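Local coordinates for protein arylalkylamine N-Acetyltransferase like 5b (Aedes aegypti, PDB 4FD4) that probably transfers acyl groups from acetyl-CoA and long-chain acyl-CoAs to the amino group of arylalkylamines such as serotonin and dopamine, as a GNAT-family enzyme, at residues Asp15-Glu18 against Gln19-Ile23; Glu22-His25 against Arg26-Pro30; Leu46-Glu49 against Arg50-Ser54; His141-Gly144 against Gln145-Leu148. All blocks are in the same frame, centred on the assembly; numbering follows the deposited sequence.

Interaction 1. Residues Asp15-Glu18 against Gln19-Ile23; sequences DELE and QVREI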
# COMPACT_ATOMS: atom_id res chain seq x y z
N ASP A 15 -8.94 3.56 18.67
CA ASP A 15 -8.26 4.28 19.75
C ASP A 15 -6.74 4.19 19.61
O ASP A 15 -6.00 4.86 20.33
CB ASP A 15 -8.74 3.79 21.13
CG ASP A 15 -8.44 2.32 21.37
OD1 ASP A 15 -9.32 1.47 21.11
OD2 ASP A 15 -7.32 2.00 21.81
N GLU A 16 -6.27 3.39 18.65
CA GLU A 16 -4.83 3.22 18.46
C GLU A 16 -4.32 4.00 17.24
O GLU A 16 -3.18 3.81 16.80
CB GLU A 16 -4.50 1.74 18.32
CG GLU A 16 -4.84 0.93 19.55
CD GLU A 16 -4.46 -0.53 19.40
OE1 GLU A 16 -5.02 -1.21 18.50
OE2 GLU A 16 -3.58 -0.99 20.16
N LEU A 17 -5.17 4.86 16.70
CA LEU A 17 -4.77 5.66 15.55
C LEU A 17 -3.37 6.28 15.72
O LEU A 17 -2.53 6.21 14.80
CB LEU A 17 -5.82 6.75 15.31
CG LEU A 17 -5.71 7.47 13.97
CD1 LEU A 17 -6.73 6.94 12.96
CD2 LEU A 17 -5.88 8.95 14.19
N GLU A 18 -3.09 6.86 16.88
CA GLU A 18 -1.79 7.50 17.06
C GLU A 18 -0.62 6.52 16.96
O GLU A 18 0.41 6.81 16.33
CB GLU A 18 -1.73 8.34 18.35
CG GLU A 18 -2.38 9.72 18.21
CD GLU A 18 -1.90 10.49 16.99
OE1 GLU A 18 -0.66 10.60 16.79
OE2 GLU A 18 -2.75 10.99 16.22
N GLN A 19 -0.78 5.33 17.54
CA GLN A 19 0.28 4.34 17.38
C GLN A 19 0.44 3.94 15.91
O GLN A 19 1.56 3.73 15.44
CB GLN A 19 0.04 3.11 18.25
CG GLN A 19 0.09 3.40 19.75
CD GLN A 19 -1.24 3.84 20.30
OE1 GLN A 19 -1.63 5.01 20.17
NE2 GLN A 19 -1.97 2.91 20.92
N VAL A 20 -0.67 3.86 15.17
CA VAL A 20 -0.56 3.49 13.77
C VAL A 20 0.23 4.62 13.11
O VAL A 20 1.20 4.38 12.39
CB VAL A 20 -1.94 3.28 13.10
CG1 VAL A 20 -1.79 2.96 11.62
CG2 VAL A 20 -2.71 2.14 13.81
N ARG A 21 -0.14 5.85 13.45
CA ARG A 21 0.54 7.00 12.86
C ARG A 21 2.04 6.82 13.11
O ARG A 21 2.87 6.94 12.18
CB ARG A 21 0.01 8.32 13.47
CG ARG A 21 0.36 9.58 12.67
CD ARG A 21 0.19 10.88 13.50
NE ARG A 21 -1.18 11.10 13.95
CZ ARG A 21 -2.11 11.76 13.25
NH1 ARG A 21 -1.82 12.26 12.06
NH2 ARG A 21 -3.34 11.91 13.74
N GLU A 22 2.43 6.54 14.33
CA GLU A 22 3.85 6.45 14.63
C GLU A 22 4.54 5.40 13.82
O GLU A 22 5.59 5.66 13.33
CB GLU A 22 4.16 6.21 16.09
CG GLU A 22 5.67 6.28 16.43
CD GLU A 22 6.49 4.95 16.21
OE1 GLU A 22 5.97 3.83 16.36
OE2 GLU A 22 7.69 5.04 15.94
N ILE A 23 3.96 4.20 13.70
CA ILE A 23 4.70 3.18 12.98
C ILE A 23 4.86 3.62 11.52
O ILE A 23 5.92 3.42 10.90
CB ILE A 23 4.09 1.75 13.15
CG1 ILE A 23 4.96 0.70 12.44
CG2 ILE A 23 2.64 1.70 12.73
CD1 ILE A 23 6.20 0.30 13.23
O HOH W 1 -2.07 0.34 21.74

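Interaction 2. Residues Glu22-His25 against Arg26-Pro30; sequences EILH and RIYYP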
# COMPACT_ATOMS: atom_id res chain seq x y z
N GLU A 22 2.43 6.54 14.33
CA GLU A 22 3.85 6.45 14.63
C GLU A 22 4.54 5.40 13.82
O GLU A 22 5.59 5.66 13.33
CB GLU A 22 4.16 6.21 16.09
CG GLU A 22 5.67 6.28 16.43
CD GLU A 22 6.49 4.95 16.21
OE1 GLU A 22 5.97 3.83 16.36
OE2 GLU A 22 7.69 5.04 15.94
N ILE A 23 3.96 4.20 13.70
CA ILE A 23 4.70 3.18 12.98
C ILE A 23 4.86 3.62 11.52
O ILE A 23 5.92 3.42 10.90
CB ILE A 23 4.09 1.75 13.15
CG1 ILE A 23 4.96 0.70 12.44
CG2 ILE A 23 2.64 1.70 12.73
CD1 ILE A 23 6.20 0.30 13.23
N LEU A 24 3.84 4.30 10.98
CA LEU A 24 3.94 4.75 9.60
C LEU A 24 5.07 5.76 9.47
O LEU A 24 5.86 5.70 8.53
CB LEU A 24 2.62 5.37 9.10
CG LEU A 24 1.45 4.41 8.85
CD1 LEU A 24 0.19 5.21 8.49
CD2 LEU A 24 1.78 3.39 7.76
N HIS A 25 5.16 6.68 10.42
CA HIS A 25 6.23 7.67 10.37
C HIS A 25 7.59 6.97 10.42
O HIS A 25 8.54 7.40 9.78
CB HIS A 25 6.15 8.60 11.59
CG HIS A 25 5.33 9.83 11.39
ND1 HIS A 25 5.89 11.10 11.42
CD2 HIS A 25 4.01 10.01 11.20
CE1 HIS A 25 4.93 11.99 11.25
NE2 HIS A 25 3.78 11.37 11.11
N ARG A 26 7.67 5.87 11.17
CA ARG A 26 9.00 5.35 11.56
C ARG A 26 9.59 4.41 10.53
O ARG A 26 10.77 4.52 10.18
CB ARG A 26 8.92 4.65 12.93
CG ARG A 26 10.28 4.44 13.61
CD ARG A 26 10.14 3.72 14.95
NE ARG A 26 10.03 2.27 14.77
CZ ARG A 26 9.10 1.50 15.34
NH1 ARG A 26 9.09 0.19 15.12
NH2 ARG A 26 8.19 2.05 16.14
N ILE A 27 8.78 3.49 10.02
CA ILE A 27 9.30 2.44 9.15
C ILE A 27 8.74 2.47 7.74
O ILE A 27 9.30 1.86 6.83
CB ILE A 27 9.06 1.04 9.74
CG1 ILE A 27 7.57 0.71 9.78
CG2 ILE A 27 9.68 0.93 11.15
CD1 ILE A 27 7.28 -0.76 10.05
N TYR A 28 7.63 3.17 7.53
CA TYR A 28 7.02 3.14 6.20
C TYR A 28 7.45 4.31 5.30
O TYR A 28 8.15 4.11 4.30
CB TYR A 28 5.48 3.07 6.29
CG TYR A 28 4.83 3.18 4.92
CD1 TYR A 28 5.01 2.20 3.95
CD2 TYR A 28 4.03 4.27 4.61
CE1 TYR A 28 4.42 2.31 2.69
CE2 TYR A 28 3.43 4.38 3.36
CZ TYR A 28 3.63 3.40 2.41
OH TYR A 28 3.03 3.53 1.17
N TYR A 29 7.01 5.52 5.65
CA TYR A 29 7.28 6.69 4.82
C TYR A 29 8.76 6.94 4.50
O TYR A 29 9.11 7.24 3.35
CB TYR A 29 6.63 7.94 5.43
CG TYR A 29 5.13 7.96 5.26
CD1 TYR A 29 4.55 8.00 4.00
CD2 TYR A 29 4.28 7.96 6.37
CE1 TYR A 29 3.16 8.01 3.84
CE2 TYR A 29 2.90 7.99 6.22
CZ TYR A 29 2.35 8.01 4.95
OH TYR A 29 0.97 8.04 4.80
N PRO A 30 9.65 6.79 5.50
CA PRO A 30 11.07 7.07 5.22
C PRO A 30 11.68 6.16 4.17
O PRO A 30 12.74 6.45 3.64
CB PRO A 30 11.74 6.82 6.59
CG PRO A 30 10.66 7.07 7.58
CD PRO A 30 9.40 6.54 6.93

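Interaction 3. Residues Leu46-Glu49 against Arg50-Ser54; sequences LDDE and RFSLS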
# COMPACT_ATOMS: atom_id res chain seq x y z
N LEU A 46 0.59 15.70 5.13
CA LEU A 46 -0.55 15.40 5.99
C LEU A 46 -1.71 14.73 5.23
O LEU A 46 -2.41 13.89 5.79
CB LEU A 46 -1.04 16.66 6.70
CG LEU A 46 -2.07 16.44 7.82
CD1 LEU A 46 -1.52 15.52 8.91
CD2 LEU A 46 -2.56 17.75 8.44
N ASP A 47 -1.95 15.10 3.98
CA ASP A 47 -3.07 14.48 3.26
C ASP A 47 -2.83 12.99 2.93
O ASP A 47 -3.78 12.18 2.91
CB ASP A 47 -3.63 15.32 2.08
CG ASP A 47 -2.57 15.99 1.22
OD1 ASP A 47 -2.98 16.61 0.19
OD2 ASP A 47 -1.37 15.93 1.53
N ASP A 48 -1.55 12.65 2.73
CA ASP A 48 -1.07 11.29 2.54
C ASP A 48 -1.39 10.49 3.80
O ASP A 48 -2.05 9.43 3.79
CB ASP A 48 0.46 11.38 2.33
CG ASP A 48 1.07 10.14 1.72
OD1 ASP A 48 2.05 10.27 0.96
OD2 ASP A 48 0.57 9.02 2.00
N GLU A 49 -0.91 11.02 4.92
CA GLU A 49 -1.15 10.43 6.22
C GLU A 49 -2.64 10.23 6.50
O GLU A 49 -3.08 9.17 6.97
CB GLU A 49 -0.53 11.35 7.27
CG GLU A 49 -0.48 10.80 8.65
CD GLU A 49 0.45 11.62 9.53
OE1 GLU A 49 1.69 11.48 9.39
OE2 GLU A 49 -0.07 12.41 10.34
N ARG A 50 -3.44 11.25 6.21
CA ARG A 50 -4.88 11.14 6.43
C ARG A 50 -5.48 10.00 5.62
O ARG A 50 -6.36 9.28 6.11
CB ARG A 50 -5.59 12.45 6.07
CG ARG A 50 -7.07 12.44 6.40
CD ARG A 50 -7.71 13.81 6.23
NE ARG A 50 -7.56 14.30 4.86
CZ ARG A 50 -6.73 15.28 4.51
NH1 ARG A 50 -6.00 15.90 5.43
NH2 ARG A 50 -6.65 15.65 3.24
N PHE A 51 -5.02 9.86 4.38
CA PHE A 51 -5.50 8.75 3.55
C PHE A 51 -5.19 7.42 4.25
O PHE A 51 -6.08 6.59 4.44
CB PHE A 51 -4.84 8.76 2.18
CG PHE A 51 -5.20 7.56 1.32
CD1 PHE A 51 -4.30 6.52 1.13
CD2 PHE A 51 -6.44 7.49 0.69
CE1 PHE A 51 -4.63 5.42 0.34
CE2 PHE A 51 -6.77 6.39 -0.11
CZ PHE A 51 -5.87 5.36 -0.28
N SER A 52 -3.93 7.22 4.62
CA SER A 52 -3.56 5.95 5.23
C SER A 52 -4.31 5.65 6.53
O SER A 52 -4.75 4.52 6.75
CB SER A 52 -2.05 5.88 5.44
OG SER A 52 -1.39 6.03 4.20
N LEU A 53 -4.49 6.66 7.38
CA LEU A 53 -5.14 6.44 8.65
C LEU A 53 -6.65 6.28 8.52
O LEU A 53 -7.30 5.72 9.40
CB LEU A 53 -4.82 7.57 9.63
CG LEU A 53 -3.38 7.70 10.12
CD1 LEU A 53 -3.28 8.92 11.04
CD2 LEU A 53 -2.91 6.45 10.86
N SER A 54 -7.23 6.79 7.43
CA SER A 54 -8.67 6.64 7.25
C SER A 54 -9.08 5.16 7.30
O SER A 54 -10.24 4.85 7.51
CB SER A 54 -9.14 7.27 5.93
OG SER A 54 -8.63 6.56 4.82

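Interaction 4. Residues His141-Gly144 against Gln145-Leu148; sequences HSLG and QRLL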
# COMPACT_ATOMS: atom_id res chain seq x y z
N HIS A 141 11.51 -13.68 11.63
CA HIS A 141 10.22 -14.00 12.24
C HIS A 141 9.06 -14.06 11.25
O HIS A 141 7.90 -14.02 11.67
CB HIS A 141 9.87 -12.99 13.34
CG HIS A 141 10.77 -13.08 14.53
ND1 HIS A 141 11.24 -11.96 15.19
CD2 HIS A 141 11.29 -14.15 15.18
CE1 HIS A 141 12.01 -12.34 16.20
NE2 HIS A 141 12.05 -13.67 16.21
N SER A 142 9.36 -14.14 9.96
CA SER A 142 8.33 -14.25 8.93
C SER A 142 7.31 -13.11 9.01
O SER A 142 6.14 -13.31 8.70
CB SER A 142 7.58 -15.59 9.04
OG SER A 142 8.46 -16.64 9.40
N LEU A 143 7.75 -11.91 9.40
CA LEU A 143 6.81 -10.82 9.67
C LEU A 143 6.06 -10.34 8.44
O LEU A 143 4.84 -10.17 8.48
CB LEU A 143 7.51 -9.63 10.35
CG LEU A 143 7.49 -9.60 11.87
CD1 LEU A 143 7.77 -8.17 12.35
CD2 LEU A 143 6.14 -10.08 12.40
N GLY A 144 6.79 -10.10 7.35
CA GLY A 144 6.16 -9.67 6.11
C GLY A 144 5.16 -10.70 5.66
O GLY A 144 4.01 -10.37 5.30
N GLN A 145 5.58 -11.96 5.67
CA GLN A 145 4.70 -13.03 5.19
C GLN A 145 3.49 -13.17 6.10
O GLN A 145 2.39 -13.40 5.63
CB GLN A 145 5.45 -14.36 5.05
CG GLN A 145 4.55 -15.52 4.58
CD GLN A 145 5.28 -16.86 4.49
OE1 GLN A 145 6.50 -16.93 4.66
NE2 GLN A 145 4.52 -17.92 4.21
N ARG A 146 3.69 -13.01 7.41
CA ARG A 146 2.57 -13.11 8.36
C ARG A 146 1.58 -11.96 8.23
O ARG A 146 0.36 -12.17 8.35
CB ARG A 146 3.06 -13.26 9.79
CG ARG A 146 3.65 -14.64 10.09
CD ARG A 146 4.42 -14.61 11.39
NE ARG A 146 3.56 -14.47 12.56
CZ ARG A 146 4.01 -14.24 13.79
NH1 ARG A 146 5.32 -14.13 14.01
NH2 ARG A 146 3.16 -14.12 14.80
N LEU A 147 2.08 -10.76 7.96
CA LEU A 147 1.20 -9.61 7.70
C LEU A 147 0.37 -9.81 6.44
O LEU A 147 -0.85 -9.64 6.46
CB LEU A 147 2.00 -8.31 7.57
CG LEU A 147 2.43 -7.65 8.86
CD1 LEU A 147 3.40 -6.50 8.57
CD2 LEU A 147 1.19 -7.15 9.62
N LEU A 148 1.03 -10.18 5.35
CA LEU A 148 0.32 -10.38 4.08
C LEU A 148 -0.66 -11.53 4.20
O LEU A 148 -1.78 -11.47 3.70
CB LEU A 148 1.31 -10.65 2.94
CG LEU A 148 1.05 -10.16 1.51
CD1 LEU A 148 1.51 -11.20 0.49
CD2 LEU A 148 -0.38 -9.72 1.24

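Interaction 1. Residues Asp15-Glu18 against Gln19-Ile23
The opening turn of helix 17-28, the first helix of this GNAT fold, brings E18 against R21 and E16 against Q19, with E16 in the N-cap position. E18 and R21 lie side by side and form a salt bridge. The guanidinium takes one oxygen side-on: E18 OE2 is 2.7 Å from R21 NH2 and 2.8 Å from R21 NE. Both N-H groups reach OE2 on its syn side, and the carboxylate and guanidinium planes are only 17° apart. E18 gets there by folding at chi2 (-50°), which brings its carboxylate alongside the R21 chain. R21 NH1 turns instead to E49 of helix 46-53, so the arginine joins two carboxylates. L17 CD2 approaches the same guanidinium at 3.9 Å from R21 NH2. E16 and Q19 cross at about a right angle, and one water joins them: it donates to E16 OE2 (2.6 Å) and accepts from Q19 NE2 (2.7 Å). E16 is also held by R10 and by the R13 backbone. Along the main chain, V20 N, R21 N and E22 N bond to the carbonyls of E16, L17 and E18. A carboxylate at E18, so near the helix N-terminus, probably also gains from the helix dipole.

Interaction 2. Residues Glu22-His25 against Arg26-Pro30
R26 reaches back over E22 and I23, one turn earlier in helix 17-28. Its CB lies 3.3 Å from E22 OE2, and its CG runs past the same oxygen. R26 CD comes closer still, 3.0 Å from E22 OE2, before the chain bends at chi3 (81°) and carries the guanidinium round to the carboxylate. There R26 NH2 serves both oxygens of the salt bridge, 2.9 Å from E22 OE1 and 3.0 Å from E22 OE2, whose syn lone pair it uses. I23 CD1 lies over one face of the guanidinium, 3.5 Å from R26 NH1, and that nitrogen continues to D135 and the F72 carbonyl. Further on the helix widens into a pi-type turn, where L24 O takes two amide protons: from Y29 N (3.1 Å), nearly straight, and from Y28 N, which stands above the carbonyl plane. L24 CB touches the Y29 ring at CE2. Y29 OH bonds to D48 and S52, while Y28 OH meets a glycerol, probably from the crystallisation liquor. P30, which has no N-H to give, presses its CG to 3.1 Å from H25 O. With the carboxylates of E22 and D135 about it, R26 is probably firmly charged.

Interaction 3. Residues Leu46-Glu49 against Arg50-Ser54
L46 O accepts from R50 N at 2.9 Å, and the R50 side chain doubles back along this turn. D47 meets that arginine through carbon rather than charge. Its CA lies over one face of the R50 guanidinium, and D47 CB is 3.3 Å from R50 NH2, whereas D47 OD1 stays 4.9 Å from that nitrogen. The carboxylate of D47 is taken up by T45, T96 and the T98 amide, and R50 NH2 pairs with E97. D47 O bonds to F51 N; with CG anti to the backbone N (chi1 175°), the F51 ring leaves the turn and meets F55, H130 and W101. L46-L53 form a short helix of the GNAT fold that packs against helix 17-28 and also touches helix 99-115. D48 O accepts from S52 N in a bond of 3.0 Å that is nearly straight (167°). The side chains of these two residues share an outside partner, Y29, whose OH bonds to the D48 carboxylate and to the S52 hydroxyl. E49 O accepts from L53 N at 2.9 Å. E49 and L53 run side by side, E49 CG touching L53 CD1 at 4.1 Å, and the E49 carboxylate passes on to R21 and H44.

Interaction 4. Residues His141-Gly144 against Gln145-Leu148
R146 N donates to S142 O at 2.8 Å, the shortest polar bond between H141-G144 and Q145-L148 and the one that closes the first turn of helix 143-158. The side chain of R146 then stays beside that carbonyl. With CG anti to its own carbonyl carbon (chi1 -74°), the chain turns back toward the helix start, so that R146 CG lies 3.1 Å from S142 O and R146 CD passes S142 CB at 4.1 Å. At its end, R146 NH1 points at H141 O, which sits at the guanidinium edge in its plane; the bond is straight (165°) but long and weak at 3.5 Å. R146 NH2 reaches the I7 carbonyl of strand 7-11, and the arginine thereby links the helix start to the edge strand of the sheet. The turn belongs to the GNAT signature R/Q-x-x-G-x-G/A, whose last four positions are H141-S142-L143-G144, with a serine where the first glycine is usual. S142 has a left-handed backbone (phi 56°) and its hydroxyl makes no capping bond. L147 N bonds to L143 O at 2.9 Å, L148 N to G144 O at 3.0 Å. L147 CG lies 3.5 Å from L143 O, while L143 and L147 both lie on the sheet, against V134. Q145, extended beyond CG, has its OE1 bonded to K178 NZ. In relatives this loop and helix N-terminus hold the pyrophosphate of the acyl-CoA; a similar role is likely here, where the helix dipole would favour an anion.

Interactions 1 and 2 lie along helix 17-28 and its flanks and share E22 and I23; interaction 3, on helix 46-53 beside them, is a buried contact, whereas interactions 1, 2 and 4 are partly buried. R21 of interaction 1 bridges helix 17-28 to E49 of interaction 3, while Y29 of interaction 2 bonds to the D48 carboxylate and the S52 hydroxyl. Interactions 1 and 2 each carry an internal glutamate-arginine bridge, but in interaction 3 the charges find partners elsewhere. Interaction 4 stands apart, its centre 17 to 24 Å from the centres of the others, in the beta-alpha-beta unit 126-167, and relies mainly on backbone bonds.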